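Local atomic coordinates of CLIP-associating protein (Drosophila melanogaster, PDB entry 4G3A), a protein that tracks microtubule plus ends and promotes the stabilisation of dynamic microtubules, and is required for mitotic spindle formation and kinetochore attachment, here as its N-terminal TOG-like domain. Residues A[28-42]-A[68-80]. Numbering follows the deposited sequence.
Sequences AEDLVTFLSDDTNSI and KSLEAFSELIKRL
The carbonyl oxygen of Leu-35 accepts from two nitrogens of Arg-79, NE at 2.9 Å in the carbonyl plane on a lone pair and NH2 at 3.0 Å from above that plane. Farther round the guanidinium, NH1 donates to Asn-40 O (3.0 Å), tilted from both planes. Arginine suits this place: its chain, extended from CG to NE, carries a flat donor group to one carbonyl in the last turn of helix 21-36 and another in the turn that follows. Ile-42 CG2 lies on Arg-79 CD, the isoleucine running counter to the arginine chain. Asn-40 ND2 ties the turn back to Phe-34 O (2.8 Å, 163°), while its CB covers one ring face of Phe-34. Along the nearly parallel helices (17°), Leu-35 is a knob among Ala-72, Glu-75, Leu-76 and Arg-79. Small Ala-72 admits Val-32, whose CG2 comes within 3.4 Å of Lys-68 O. A leucine in place of Arg-79 would probably leave the carbonyls of Leu-35 and Asn-40 without these donors and the loop freer to move. Apolar packing between neighbouring helices of this HEAT-repeat TOG domain thus joins an arginine bound to neutral main-chain oxygens, its charge perhaps stabilised by the nearby, non-touching carboxylates of Asp-37 and Asp-38.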
ATOM      1  N   ALA A  28      20.625  -5.469   6.789  1.00 53.00           N
ATOM      2  CA  ALA A  28      19.211  -5.392   6.420  1.00 52.90           C
ATOM      3  C   ALA A  28      18.572  -6.777   6.396  1.00 56.28           C
ATOM      4  O   ALA A  28      17.501  -6.981   6.960  1.00 50.62           O
ATOM      5  CB  ALA A  28      19.043  -4.703   5.077  1.00 41.54           C
ATOM      6  N   GLU A  29      19.240  -7.731   5.755  1.00 63.23           N
ATOM      7  CA  GLU A  29      18.703  -9.080   5.654  1.00 64.56           C
ATOM      8  C   GLU A  29      18.559  -9.709   7.035  1.00 56.08           C
ATOM      9  O   GLU A  29      17.560 -10.359   7.331  1.00 55.58           O
ATOM     10  CB  GLU A  29      19.590  -9.950   4.762  1.00 83.01           C
ATOM     11  CG  GLU A  29      18.899 -11.201   4.236  1.00 97.36           C
ATOM     12  CD  GLU A  29      19.870 -12.186   3.611  1.00112.10           C
ATOM     13  OE1 GLU A  29      21.014 -11.785   3.307  1.00116.28           O
ATOM     14  OE2 GLU A  29      19.490 -13.363   3.428  1.00116.71           O
ATOM     15  N   ASP A  30      19.560  -9.505   7.885  1.00 57.28           N
ATOM     16  CA  ASP A  30      19.545 -10.099   9.216  1.00 51.36           C
ATOM     17  C   ASP A  30      18.506  -9.457  10.121  1.00 51.06           C
ATOM     18  O   ASP A  30      17.847 -10.145  10.898  1.00 51.42           O
ATOM     19  CB  ASP A  30      20.928 -10.018   9.854  1.00 51.22           C
ATOM     20  CG  ASP A  30      21.945 -10.882   9.141  1.00 62.38           C
ATOM     21  OD1 ASP A  30      21.530 -11.886   8.517  1.00 66.42           O
ATOM     22  OD2 ASP A  30      23.153 -10.558   9.205  1.00 57.57           O
ATOM     23  N   LEU A  31      18.364  -8.137  10.018  1.00 53.32           N
ATOM     24  CA  LEU A  31      17.328  -7.420  10.757  1.00 50.14           C
ATOM     25  C   LEU A  31      15.963  -8.048  10.475  1.00 46.56           C
ATOM     26  O   LEU A  31      15.228  -8.407  11.398  1.00 44.59           O
ATOM     27  CB  LEU A  31      17.326  -5.932  10.378  1.00 60.30           C
ATOM     28  CG  LEU A  31      16.687  -4.898  11.322  1.00 58.76           C
ATOM     29  CD1 LEU A  31      16.422  -3.586  10.603  1.00 51.80           C
ATOM     30  CD2 LEU A  31      15.411  -5.410  11.872  1.00 56.34           C
ATOM     31  N   VAL A  32      15.624  -8.185   9.198  1.00 44.81           N
ATOM     32  CA  VAL A  32      14.355  -8.806   8.825  1.00 46.12           C
ATOM     33  C   VAL A  32      14.233 -10.229   9.396  1.00 46.52           C
ATOM     34  O   VAL A  32      13.219 -10.586   9.997  1.00 46.82           O
ATOM     35  CB  VAL A  32      14.153  -8.822   7.297  1.00 46.86           C
ATOM     36  CG1 VAL A  32      12.892  -9.590   6.945  1.00 43.97           C
ATOM     37  CG2 VAL A  32      14.079  -7.400   6.759  1.00 41.69           C
ATOM     38  N   THR A  33      15.278 -11.032   9.226  1.00 51.72           N
ATOM     39  CA  THR A  33      15.290 -12.376   9.789  1.00 53.23           C
ATOM     40  C   THR A  33      15.024 -12.342  11.289  1.00 49.26           C
ATOM     41  O   THR A  33      14.222 -13.118  11.807  1.00 51.13           O
ATOM     42  CB  THR A  33      16.631 -13.074   9.540  1.00 56.34           C
ATOM     43  OG1 THR A  33      16.791 -13.303   8.135  1.00 61.55           O
ATOM     44  CG2 THR A  33      16.685 -14.403  10.279  1.00 58.83           C
ATOM     45  N   PHE A  34      15.700 -11.434  11.978  1.00 46.43           N
ATOM     46  CA  PHE A  34      15.570 -11.303  13.423  1.00 38.81           C
ATOM     47  C   PHE A  34      14.129 -11.007  13.823  1.00 42.20           C
ATOM     48  O   PHE A  34      13.555 -11.697  14.661  1.00 46.64           O
ATOM     49  CB  PHE A  34      16.493 -10.191  13.933  1.00 42.09           C
ATOM     50  CG  PHE A  34      16.416  -9.970  15.416  1.00 45.06           C
ATOM     51  CD1 PHE A  34      17.299 -10.616  16.272  1.00 45.11           C
ATOM     52  CD2 PHE A  34      15.465  -9.117  15.957  1.00 48.00           C
ATOM     53  CE1 PHE A  34      17.234 -10.417  17.644  1.00 49.45           C
ATOM     54  CE2 PHE A  34      15.391  -8.913  17.327  1.00 45.55           C
ATOM     55  CZ  PHE A  34      16.283  -9.560  18.171  1.00 51.68           C
ATOM     56  N   LEU A  35      13.551  -9.969  13.219  1.00 42.21           N
ATOM     57  CA  LEU A  35      12.191  -9.547  13.537  1.00 40.33           C
ATOM     58  C   LEU A  35      11.147 -10.584  13.129  1.00 46.45           C
ATOM     59  O   LEU A  35      10.049 -10.623  13.690  1.00 44.63           O
ATOM     60  CB  LEU A  35      11.876  -8.212  12.849  1.00 37.25           C
ATOM     61  CG  LEU A  35      12.695  -7.005  13.309  1.00 42.04           C
ATOM     62  CD1 LEU A  35      12.322  -5.785  12.496  1.00 46.21           C
ATOM     63  CD2 LEU A  35      12.487  -6.738  14.786  1.00 39.35           C
ATOM     64  N   SER A  36      11.477 -11.411  12.140  1.00 41.63           N
ATOM     65  CA  SER A  36      10.521 -12.398  11.642  1.00 51.76           C
ATOM     66  C   SER A  36      10.307 -13.549  12.627  1.00 55.36           C
ATOM     67  O   SER A  36       9.233 -14.150  12.679  1.00 57.74           O
ATOM     68  CB  SER A  36      10.971 -12.939  10.287  1.00 54.64           C
ATOM     69  OG  SER A  36      10.982 -11.903   9.318  1.00 53.80           O
ATOM     70  N   ASP A  37      11.335 -13.845  13.410  1.00 51.09           N
ATOM     71  CA  ASP A  37      11.289 -14.954  14.354  1.00 55.18           C
ATOM     72  C   ASP A  37      10.639 -14.509  15.668  1.00 50.95           C
ATOM     73  O   ASP A  37      11.210 -13.714  16.410  1.00 41.68           O
ATOM     74  CB  ASP A  37      12.714 -15.459  14.601  1.00 63.00           C
ATOM     75  CG  ASP A  37      12.755 -16.754  15.392  1.00 66.75           C
ATOM     76  OD1 ASP A  37      11.728 -17.121  15.995  1.00 64.59           O
ATOM     77  OD2 ASP A  37      13.825 -17.400  15.414  1.00 73.20           O
ATOM     78  N   ASP A  38       9.446 -15.019  15.961  1.00 53.43           N
ATOM     79  CA  ASP A  38       8.752 -14.590  17.175  1.00 56.29           C
ATOM     80  C   ASP A  38       9.390 -15.121  18.465  1.00 65.51           C
ATOM     81  O   ASP A  38       8.875 -14.879  19.558  1.00 70.10           O
ATOM     82  CB  ASP A  38       7.245 -14.894  17.127  1.00 62.20           C
ATOM     83  CG  ASP A  38       6.923 -16.347  17.415  1.00 77.36           C
ATOM     84  OD1 ASP A  38       7.699 -17.232  17.001  1.00 86.75           O
ATOM     85  OD2 ASP A  38       5.878 -16.604  18.049  1.00 80.00           O
ATOM     86  N   THR A  39      10.502 -15.845  18.348  1.00 69.22           N
ATOM     87  CA  THR A  39      11.263 -16.228  19.539  1.00 74.78           C
ATOM     88  C   THR A  39      12.310 -15.168  19.853  1.00 65.06           C
ATOM     89  O   THR A  39      12.916 -15.186  20.921  1.00 64.16           O
ATOM     90  CB  THR A  39      11.960 -17.604  19.406  1.00 82.98           C
ATOM     91  OG1 THR A  39      13.105 -17.495  18.551  1.00 87.20           O
ATOM     92  CG2 THR A  39      11.004 -18.646  18.856  1.00 84.58           C
ATOM     93  N   ASN A  40      12.532 -14.259  18.908  1.00 50.11           N
ATOM     94  CA  ASN A  40      13.392 -13.110  19.152  1.00 58.42           C
ATOM     95  C   ASN A  40      12.616 -11.993  19.835  1.00 61.59           C
ATOM     96  O   ASN A  40      11.424 -11.814  19.584  1.00 63.88           O
ATOM     97  CB  ASN A  40      14.017 -12.610  17.850  1.00 53.85           C
ATOM     98  CG  ASN A  40      15.038 -13.577  17.286  1.00 58.63           C
ATOM     99  OD1 ASN A  40      15.582 -14.416  18.006  1.00 59.25           O
ATOM    100  ND2 ASN A  40      15.311 -13.461  15.991  1.00 60.88           N
ATOM    101  N   SER A  41      13.292 -11.240  20.695  1.00 59.23           N
ATOM    102  CA  SER A  41      12.639 -10.153  21.424  1.00 65.60           C
ATOM    103  C   SER A  41      12.915  -8.804  20.772  1.00 57.90           C
ATOM    104  O   SER A  41      13.995  -8.592  20.224  1.00 58.60           O
ATOM    105  CB  SER A  41      13.124 -10.130  22.875  1.00 72.12           C
ATOM    106  OG  SER A  41      12.698  -8.958  23.543  1.00 74.51           O
ATOM    107  N   ILE A  42      11.940  -7.896  20.823  1.00 57.31           N
ATOM    108  CA  ILE A  42      12.141  -6.545  20.302  1.00 55.25           C
ATOM    109  C   ILE A  42      12.383  -5.534  21.413  1.00 59.05           C
ATOM    110  O   ILE A  42      12.170  -4.331  21.230  1.00 56.53           O
ATOM    111  CB  ILE A  42      10.991  -6.044  19.401  1.00 52.02           C
ATOM    112  CG1 ILE A  42       9.641  -6.223  20.083  1.00 48.69           C
ATOM    113  CG2 ILE A  42      11.003  -6.754  18.059  1.00 60.78           C
ATOM    114  CD1 ILE A  42       8.554  -5.371  19.525  1.00 51.48           C
ATOM    115  N   LYS A  68      14.108  -4.146   2.002  1.00 41.62           N
ATOM    116  CA  LYS A  68      14.279  -4.789   3.298  1.00 34.63           C
ATOM    117  C   LYS A  68      13.728  -3.922   4.418  1.00 35.19           C
ATOM    118  O   LYS A  68      13.148  -4.438   5.367  1.00 40.31           O
ATOM    119  CB  LYS A  68      15.750  -5.128   3.551  1.00 39.94           C
ATOM    120  CG  LYS A  68      16.326  -6.167   2.605  1.00 51.12           C
ATOM    121  CD  LYS A  68      16.243  -7.572   3.177  1.00 62.42           C
ATOM    122  CE  LYS A  68      15.207  -8.405   2.449  1.00 72.42           C
ATOM    123  NZ  LYS A  68      15.268  -8.194   0.968  1.00 79.86           N
ATOM    124  N   SER A  69      13.906  -2.607   4.308  1.00 36.07           N
ATOM    125  CA  SER A  69      13.300  -1.696   5.271  1.00 36.22           C
ATOM    126  C   SER A  69      11.766  -1.818   5.279  1.00 34.70           C
ATOM    127  O   SER A  69      11.145  -1.784   6.342  1.00 33.80           O
ATOM    128  CB  SER A  69      13.723  -0.255   5.002  1.00 40.41           C
ATOM    129  OG  SER A  69      13.076   0.258   3.854  1.00 43.37           O
ATOM    130  N   LEU A  70      11.164  -1.966   4.100  1.00 35.92           N
ATOM    131  CA  LEU A  70       9.715  -2.201   3.994  1.00 33.91           C
ATOM    132  C   LEU A  70       9.334  -3.508   4.694  1.00 32.19           C
ATOM    133  O   LEU A  70       8.401  -3.558   5.490  1.00 32.26           O
ATOM    134  CB  LEU A  70       9.281  -2.264   2.529  1.00 30.87           C
ATOM    135  CG  LEU A  70       9.335  -0.968   1.719  1.00 29.65           C
ATOM    136  CD1 LEU A  70       9.211  -1.260   0.237  1.00 35.45           C
ATOM    137  CD2 LEU A  70       8.243  -0.005   2.172  1.00 29.47           C
ATOM    138  N   GLU A  71      10.078  -4.565   4.397  1.00 32.89           N
ATOM    139  CA  GLU A  71       9.907  -5.834   5.089  1.00 36.93           C
ATOM    140  C   GLU A  71      10.127  -5.683   6.595  1.00 36.25           C
ATOM    141  O   GLU A  71       9.425  -6.302   7.398  1.00 32.18           O
ATOM    142  CB  GLU A  71      10.863  -6.877   4.503  1.00 38.68           C
ATOM    143  CG  GLU A  71      10.524  -7.260   3.060  1.00 39.43           C
ATOM    144  CD  GLU A  71      11.524  -8.233   2.446  1.00 49.56           C
ATOM    145  OE1 GLU A  71      12.003  -7.958   1.329  1.00 54.98           O
ATOM    146  OE2 GLU A  71      11.834  -9.267   3.073  1.00 52.67           O
ATOM    147  N   ALA A  72      11.089  -4.848   6.978  1.00 32.34           N
ATOM    148  CA  ALA A  72      11.365  -4.629   8.392  1.00 35.97           C
ATOM    149  C   ALA A  72      10.178  -3.935   9.029  1.00 39.06           C
ATOM    150  O   ALA A  72       9.758  -4.294  10.131  1.00 35.24           O
ATOM    151  CB  ALA A  72      12.628  -3.804   8.581  1.00 36.69           C
ATOM    152  N   PHE A  73       9.639  -2.932   8.335  1.00 30.06           N
ATOM    153  CA  PHE A  73       8.480  -2.228   8.845  1.00 30.87           C
ATOM    154  C   PHE A  73       7.307  -3.206   8.954  1.00 28.49           C
ATOM    155  O   PHE A  73       6.563  -3.181   9.928  1.00 30.73           O
ATOM    156  CB  PHE A  73       8.130  -1.014   7.966  1.00 30.09           C
ATOM    157  CG  PHE A  73       8.959   0.222   8.264  1.00 34.52           C
ATOM    158  CD1 PHE A  73       9.042   0.726   9.553  1.00 30.91           C
ATOM    159  CD2 PHE A  73       9.624   0.893   7.249  1.00 39.79           C
ATOM    160  CE1 PHE A  73       9.792   1.865   9.836  1.00 38.24           C
ATOM    161  CE2 PHE A  73      10.385   2.035   7.521  1.00 37.69           C
ATOM    162  CZ  PHE A  73      10.468   2.520   8.817  1.00 37.54           C
ATOM    163  N   SER A  74       7.130  -4.065   7.956  1.00 30.78           N
ATOM    164  CA  SER A  74       6.059  -5.053   8.038  1.00 33.26           C
ATOM    165  C   SER A  74       6.183  -5.890   9.318  1.00 33.41           C
ATOM    166  O   SER A  74       5.186  -6.148  10.003  1.00 34.71           O
ATOM    167  CB  SER A  74       6.037  -5.947   6.794  1.00 31.89           C
ATOM    168  OG  SER A  74       5.294  -5.337   5.747  1.00 33.21           O
ATOM    169  N   GLU A  75       7.406  -6.302   9.649  1.00 35.55           N
ATOM    170  CA  GLU A  75       7.620  -7.113  10.852  1.00 33.56           C
ATOM    171  C   GLU A  75       7.327  -6.341  12.142  1.00 32.56           C
ATOM    172  O   GLU A  75       6.717  -6.880  13.061  1.00 35.84           O
ATOM    173  CB  GLU A  75       9.032  -7.716  10.869  1.00 32.18           C
ATOM    174  CG  GLU A  75       9.269  -8.701   9.738  1.00 37.81           C
ATOM    175  CD  GLU A  75       8.191  -9.774   9.661  1.00 42.70           C
ATOM    176  OE1 GLU A  75       7.788 -10.309  10.722  1.00 45.72           O
ATOM    177  OE2 GLU A  75       7.738 -10.080   8.535  1.00 43.50           O
ATOM    178  N   LEU A  76       7.734  -5.076  12.198  1.00 29.46           N
ATOM    179  CA  LEU A  76       7.390  -4.214  13.336  1.00 32.13           C
ATOM    180  C   LEU A  76       5.879  -4.016  13.455  1.00 37.78           C
ATOM    181  O   LEU A  76       5.323  -4.034  14.559  1.00 33.80           O
ATOM    182  CB  LEU A  76       8.079  -2.849  13.219  1.00 30.69           C
ATOM    183  CG  LEU A  76       9.608  -2.848  13.300  1.00 39.60           C
ATOM    184  CD1 LEU A  76      10.178  -1.509  12.849  1.00 37.83           C
ATOM    185  CD2 LEU A  76      10.074  -3.186  14.711  1.00 39.58           C
ATOM    186  N   ILE A  77       5.215  -3.828  12.314  1.00 36.44           N
ATOM    187  CA  ILE A  77       3.766  -3.688  12.312  1.00 28.80           C
ATOM    188  C   ILE A  77       3.137  -4.938  12.910  1.00 34.75           C
ATOM    189  O   ILE A  77       2.253  -4.848  13.756  1.00 36.95           O
ATOM    190  CB  ILE A  77       3.217  -3.480  10.889  1.00 33.67           C
ATOM    191  CG1 ILE A  77       3.579  -2.090  10.375  1.00 32.63           C
ATOM    192  CG2 ILE A  77       1.708  -3.663  10.856  1.00 31.79           C
ATOM    193  CD1 ILE A  77       3.550  -2.014   8.877  1.00 33.40           C
ATOM    194  N   LYS A  78       3.590  -6.107  12.462  1.00 31.68           N
ATOM    195  CA  LYS A  78       3.059  -7.366  12.975  1.00 36.58           C
ATOM    196  C   LYS A  78       3.265  -7.504  14.481  1.00 39.37           C
ATOM    197  O   LYS A  78       2.369  -7.951  15.192  1.00 39.34           O
ATOM    198  CB  LYS A  78       3.683  -8.553  12.249  1.00 36.89           C
ATOM    199  CG  LYS A  78       3.287  -8.651  10.799  1.00 44.16           C
ATOM    200  CD  LYS A  78       4.070  -9.742  10.122  1.00 46.97           C
ATOM    201  CE  LYS A  78       4.064  -9.556   8.625  1.00 47.08           C
ATOM    202  NZ  LYS A  78       4.890 -10.615   7.989  1.00 47.32           N
ATOM    203  N   ARG A  79       4.437  -7.105  14.968  1.00 38.02           N
ATOM    204  CA  ARG A  79       4.736  -7.198  16.398  1.00 43.83           C
ATOM    205  C   ARG A  79       4.073  -6.096  17.210  1.00 47.56           C
ATOM    206  O   ARG A  79       3.672  -6.321  18.353  1.00 49.61           O
ATOM    207  CB  ARG A  79       6.242  -7.123  16.649  1.00 39.20           C
ATOM    208  CG  ARG A  79       7.028  -8.290  16.130  1.00 48.80           C
ATOM    209  CD  ARG A  79       8.464  -8.130  16.529  1.00 53.22           C
ATOM    210  NE  ARG A  79       9.256  -9.297  16.171  1.00 56.19           N
ATOM    211  CZ  ARG A  79       9.665 -10.218  17.037  1.00 50.03           C
ATOM    212  NH1 ARG A  79       9.363 -10.114  18.328  1.00 47.68           N
ATOM    213  NH2 ARG A  79      10.380 -11.244  16.605  1.00 45.13           N
ATOM    214  N   LEU A  80       3.982  -4.902  16.630  1.00 41.14           N
ATOM    215  CA  LEU A  80       3.531  -3.722  17.372  1.00 42.46           C
ATOM    216  C   LEU A  80       2.030  -3.485  17.296  1.00 49.28           C
ATOM    217  O   LEU A  80       1.444  -2.886  18.197  1.00 56.12           O
ATOM    218  CB  LEU A  80       4.259  -2.474  16.883  1.00 36.98           C
ATOM    219  CG  LEU A  80       5.485  -2.042  17.682  1.00 45.25           C
ATOM    220  CD1 LEU A  80       6.383  -3.227  17.953  1.00 47.79           C
ATOM    221  CD2 LEU A  80       6.233  -0.944  16.951  1.00 39.72           C
TER